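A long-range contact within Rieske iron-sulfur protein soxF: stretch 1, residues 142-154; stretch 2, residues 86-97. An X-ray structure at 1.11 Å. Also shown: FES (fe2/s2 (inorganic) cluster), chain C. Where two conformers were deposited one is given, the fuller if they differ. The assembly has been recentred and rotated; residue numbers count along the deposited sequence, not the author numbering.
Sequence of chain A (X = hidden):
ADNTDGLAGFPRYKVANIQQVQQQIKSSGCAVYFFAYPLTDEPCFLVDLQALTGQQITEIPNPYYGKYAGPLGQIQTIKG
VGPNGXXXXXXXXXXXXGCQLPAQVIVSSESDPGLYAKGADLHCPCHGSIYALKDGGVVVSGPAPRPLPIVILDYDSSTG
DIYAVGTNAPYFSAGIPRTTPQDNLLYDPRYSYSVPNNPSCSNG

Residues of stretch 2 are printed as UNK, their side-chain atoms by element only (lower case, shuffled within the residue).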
# COMPACT_ATOMS: atom_id res chain seq x y z
N GLY A 142 -12.01 11.20 -9.39
CA GLY A 142 -11.97 10.16 -10.39
C GLY A 142 -12.89 9.03 -10.09
O GLY A 142 -13.68 9.06 -9.15
N PRO A 143 -12.84 8.00 -10.94
CA PRO A 143 -13.91 7.01 -10.98
C PRO A 143 -13.77 5.79 -10.08
O PRO A 143 -14.71 4.98 -10.01
CB PRO A 143 -13.92 6.58 -12.49
CG PRO A 143 -12.49 6.71 -12.88
CD PRO A 143 -12.02 7.95 -12.17
N ALA A 144 -12.68 5.59 -9.37
CA ALA A 144 -12.51 4.40 -8.58
C ALA A 144 -13.65 4.28 -7.60
O ALA A 144 -14.03 5.27 -6.94
CB ALA A 144 -11.18 4.42 -7.81
N PRO A 145 -14.23 3.10 -7.45
CA PRO A 145 -15.47 2.99 -6.66
C PRO A 145 -15.27 2.67 -5.21
O PRO A 145 -16.27 2.58 -4.48
CB PRO A 145 -16.20 1.82 -7.39
CG PRO A 145 -15.06 0.93 -7.80
CD PRO A 145 -14.02 1.90 -8.30
N ARG A 146 -14.04 2.51 -4.75
CA ARG A 146 -13.76 2.13 -3.38
C ARG A 146 -12.32 2.49 -3.08
O ARG A 146 -11.52 2.72 -4.00
CB ARG A 146 -14.01 0.64 -3.16
CG ARG A 146 -13.13 -0.27 -4.01
CD ARG A 146 -13.59 -1.70 -3.90
NE ARG A 146 -12.78 -2.67 -4.66
CZ ARG A 146 -11.81 -3.38 -4.18
NH1 ARG A 146 -11.35 -3.23 -2.95
NH2 ARG A 146 -11.22 -4.30 -4.98
N PRO A 147 -11.95 2.52 -1.80
CA PRO A 147 -10.59 2.94 -1.41
C PRO A 147 -9.52 1.95 -1.87
O PRO A 147 -9.72 0.73 -2.02
CB PRO A 147 -10.65 3.01 0.11
CG PRO A 147 -12.11 3.25 0.41
CD PRO A 147 -12.82 2.39 -0.60
N LEU A 148 -8.30 2.47 -2.01
CA LEU A 148 -7.15 1.65 -2.32
C LEU A 148 -6.86 0.70 -1.15
O LEU A 148 -6.70 1.17 -0.02
CB LEU A 148 -5.93 2.54 -2.59
CG LEU A 148 -4.70 1.80 -3.09
CD1 LEU A 148 -4.95 1.19 -4.47
CD2 LEU A 148 -3.52 2.78 -3.17
N PRO A 149 -6.77 -0.62 -1.38
CA PRO A 149 -6.50 -1.50 -0.25
C PRO A 149 -5.18 -1.21 0.45
O PRO A 149 -4.15 -0.90 -0.19
CB PRO A 149 -6.52 -2.89 -0.90
CG PRO A 149 -7.49 -2.71 -2.05
CD PRO A 149 -7.14 -1.33 -2.59
N ILE A 150 -5.22 -1.35 1.76
CA ILE A 150 -4.09 -1.24 2.66
C ILE A 150 -3.54 -2.63 2.96
O ILE A 150 -4.30 -3.56 3.22
CB ILE A 150 -4.49 -0.52 3.98
CG1 ILE A 150 -4.90 0.91 3.65
CG2 ILE A 150 -3.39 -0.58 5.02
CD1 ILE A 150 -5.60 1.63 4.82
N VAL A 151 -2.21 -2.73 2.95
CA VAL A 151 -1.51 -3.91 3.40
C VAL A 151 -1.15 -3.67 4.88
O VAL A 151 -0.44 -2.71 5.22
CB VAL A 151 -0.26 -4.17 2.56
CG1 VAL A 151 0.50 -5.39 3.12
CG2 VAL A 151 -0.63 -4.37 1.10
N ILE A 152 -1.67 -4.53 5.73
CA ILE A 152 -1.44 -4.43 7.18
C ILE A 152 -0.02 -4.91 7.46
O ILE A 152 0.38 -5.97 6.98
CB ILE A 152 -2.51 -5.22 7.93
CG1 ILE A 152 -3.91 -4.75 7.50
CG2 ILE A 152 -2.27 -5.10 9.45
CD1 ILE A 152 -4.92 -5.82 7.89
N LEU A 153 0.72 -4.11 8.23
CA LEU A 153 2.08 -4.39 8.58
C LEU A 153 2.23 -4.68 10.05
O LEU A 153 1.46 -4.21 10.89
CB LEU A 153 2.96 -3.18 8.22
CG LEU A 153 2.94 -2.72 6.77
CD1 LEU A 153 3.82 -1.47 6.62
CD2 LEU A 153 3.41 -3.84 5.82
N ASP A 154 3.29 -5.40 10.37
CA ASP A 154 3.72 -5.69 11.75
C ASP A 154 5.24 -5.48 11.79
O ASP A 154 5.98 -6.14 11.04
CB ASP A 154 3.34 -7.09 12.14
CG ASP A 154 3.64 -7.45 13.57
OD1 ASP A 154 3.79 -6.54 14.40
OD2 ASP A 154 3.62 -8.65 13.90
N UNK A 86 5.56 5.58 11.32
CA UNK A 86 5.11 6.32 10.13
C UNK A 86 5.11 5.49 8.86
O UNK A 86 4.89 6.06 7.79
c UNK A 86 5.76 8.57 11.10
o UNK A 86 7.35 7.15 9.90
c UNK A 86 5.98 7.57 9.95
N UNK A 87 5.35 4.18 8.93
CA UNK A 87 5.40 3.34 7.73
C UNK A 87 4.09 2.61 7.53
O UNK A 87 3.60 1.92 8.45
c UNK A 87 6.51 1.40 6.62
c UNK A 87 6.58 2.37 7.80
c UNK A 87 9.08 2.37 8.14
c UNK A 87 7.90 3.15 7.81
N UNK A 88 3.55 2.75 6.33
CA UNK A 88 2.29 2.18 5.89
C UNK A 88 2.53 1.43 4.58
O UNK A 88 3.61 1.54 3.98
c UNK A 88 1.48 5.83 8.48
c UNK A 88 1.74 5.13 7.32
c UNK A 88 -0.09 3.68 7.74
c UNK A 88 0.95 4.06 6.94
c UNK A 88 0.41 5.45 9.25
c UNK A 88 1.24 3.30 5.67
c UNK A 88 -0.38 4.36 8.92
N UNK A 89 1.53 0.72 4.10
CA UNK A 89 1.64 0.02 2.83
C UNK A 89 0.28 -0.11 2.17
O UNK A 89 -0.75 -0.21 2.83
c UNK A 89 2.25 -1.36 3.04
N UNK A 90 0.32 -0.14 0.83
CA UNK A 90 -0.89 -0.19 0.01
C UNK A 90 -0.66 -1.16 -1.14
O UNK A 90 0.45 -1.37 -1.63
c UNK A 90 -1.21 1.19 -0.56
c UNK A 90 -0.82 3.86 2.10
c UNK A 90 -0.53 2.95 1.11
c UNK A 90 -2.16 4.08 2.44
c UNK A 90 -1.53 2.24 0.49
c UNK A 90 -2.86 2.46 0.86
c UNK A 90 -3.16 3.40 1.83
N UNK A 91 -1.80 -1.65 -1.69
CA UNK A 91 -1.77 -2.26 -3.01
C UNK A 91 -1.31 -1.23 -4.05
O UNK A 91 -1.63 -0.05 -3.99
c UNK A 91 -3.17 -2.73 -3.37
o UNK A 91 -3.22 -3.29 -4.68
N UNK A 92 -0.57 -1.74 -5.06
CA UNK A 92 -0.15 -0.94 -6.19
C UNK A 92 -1.03 -1.13 -7.41
O UNK A 92 -0.62 -0.71 -8.50
o UNK A 92 1.59 1.01 -7.29
o UNK A 92 2.74 -0.58 -8.34
c UNK A 92 1.31 -1.20 -6.53
c UNK A 92 1.92 -0.22 -7.47
N UNK A 93 -2.21 -1.72 -7.26
CA UNK A 93 -3.15 -1.96 -8.37
C UNK A 93 -4.39 -1.11 -8.15
O UNK A 93 -5.10 -1.25 -7.14
c UNK A 93 -2.22 -4.30 -8.72
c UNK A 93 -4.44 -3.62 -9.73
c UNK A 93 -3.46 -3.44 -8.53
N UNK A 94 -4.67 -0.21 -9.10
CA UNK A 94 -5.85 0.61 -9.04
C UNK A 94 -7.11 -0.21 -9.03
O UNK A 94 -7.25 -1.17 -9.80
c UNK A 94 -5.83 1.53 -10.29
s UNK A 94 -7.13 2.78 -10.26
N UNK A 95 -8.05 0.15 -8.15
CA UNK A 95 -9.32 -0.59 -8.01
C UNK A 95 -10.41 -0.05 -8.93
O UNK A 95 -11.55 -0.52 -8.86
c UNK A 95 -9.75 -0.71 -6.56
c UNK A 95 -8.79 -1.63 -5.79
c UNK A 95 -9.87 0.61 -5.84
N UNK A 96 -10.11 0.89 -9.81
CA UNK A 96 -11.02 1.26 -10.89
C UNK A 96 -10.94 0.20 -11.99
O UNK A 96 -11.86 -0.59 -12.16
c UNK A 96 -10.70 2.63 -11.41
n UNK A 96 -10.98 3.40 -13.80
c UNK A 96 -12.90 2.93 -12.74
n UNK A 96 -13.15 3.32 -14.04
c UNK A 96 -11.55 3.00 -12.61
c UNK A 96 -11.99 3.58 -14.63
N UNK A 97 -9.83 0.17 -12.73
CA UNK A 97 -9.67 -0.72 -13.88
C UNK A 97 -8.32 -1.36 -13.91
O UNK A 97 -7.86 -1.86 -14.96
c UNK A 97 -10.01 -0.02 -15.21
c UNK A 97 -10.91 -0.78 -16.16
c UNK A 97 -12.30 -1.05 -15.55
c UNK A 97 -10.99 -0.02 -17.46
FE1 FES C . -6.85 3.72 -12.39
FE2 FES C . -8.94 3.77 -14.13
S1 FES C . -8.30 5.43 -12.74
S2 FES C . -7.44 2.10 -13.86
O HOH W 1 -0.20 -0.08 6.31
O HOH W 2 -13.09 -2.29 -7.56

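Position 86 has one carbon carrying an oxygen and a carbon, and it lies out of reach of stretch 1; a branched hydroxyl of this shape is Thr-86. Position 87 carries four carbons, forked at the first with one arm two carbons long; the short arm lies 3.9 Å from Leu-153 CD1, while the end of the chain leads away: Ile-87. Position 88 is one carbon and a six-carbon ring without oxygen, and its CA-to-CB bond points away from stretch 1: Phe-88.

Position 89 has a single carbon, directed toward stretch 1, its CB 3.8 Å from Val-151 CB and 3.9 Å from Leu-153 CD2: Ala-89. Position 90 again shows one carbon and a six-carbon ring. Its CB touches Leu-148 CD2 at 3.8 Å, and the ring meets Ile-150; this is Phe-90, with CE2 3.5 Å from Ile-150 CG1. At position 91 one carbon bears one oxygen, and CB sits 4.2 Å from Pro-149 CB: Ser-91.

Position 92 has two carbons, the second with two oxygens; its CA-to-CB bond points away from stretch 1: Asp-92. Position 93 is one carbon carrying two more, none within 4.5 Å of stretch 1: Val-93, whose backbone N donates to Ser-91 OG at 3.2 Å, tying the turn. Position 94 has one carbon then one sulfur, makes no side-chain contact with stretch 1, and its sulfur binds an iron of the cluster: Cys-94.

Position 95 is another three-carbon fork, with the largest buried area of stretch 2. One arm packs 3.6 Å from Pro-149 CD and covers one face of the Arg-146 guanidinium, while the other comes within 3.2 Å of Arg-146 O: Val-95. Position 96 carries one carbon and a five-membered ring with two nitrogens, one of them on iron. Pro-143 CG sits 3.5 Å from the ring centroid, almost on the normal, a CH-pi contact: His-96, with ND1 2.1 Å from FES FE2. Position 97 has four carbons forked at the second, beyond reach of stretch 1: Leu-97.

The contact combines two devices. Near the strands, a single bridge pairs Ile-150 with Phe-90, flanked by hydrogen bonds from Val-151 N to Ala-89 O and from Ser-91 N to Pro-149 O, both 2.9 Å. A water extends the pairing, accepting from Ala-89 N and donating to Val-151 O, each at 2.9 Å. Toward the cluster, where no direct hydrogen bond joins the stretches, proline rings pack on Val-95 and His-96, and a second water links Val-95 O (2.7 Å) to Arg-146 NE (2.9 Å).

Stretch 2 86-97: TIFAFSDVCVHL
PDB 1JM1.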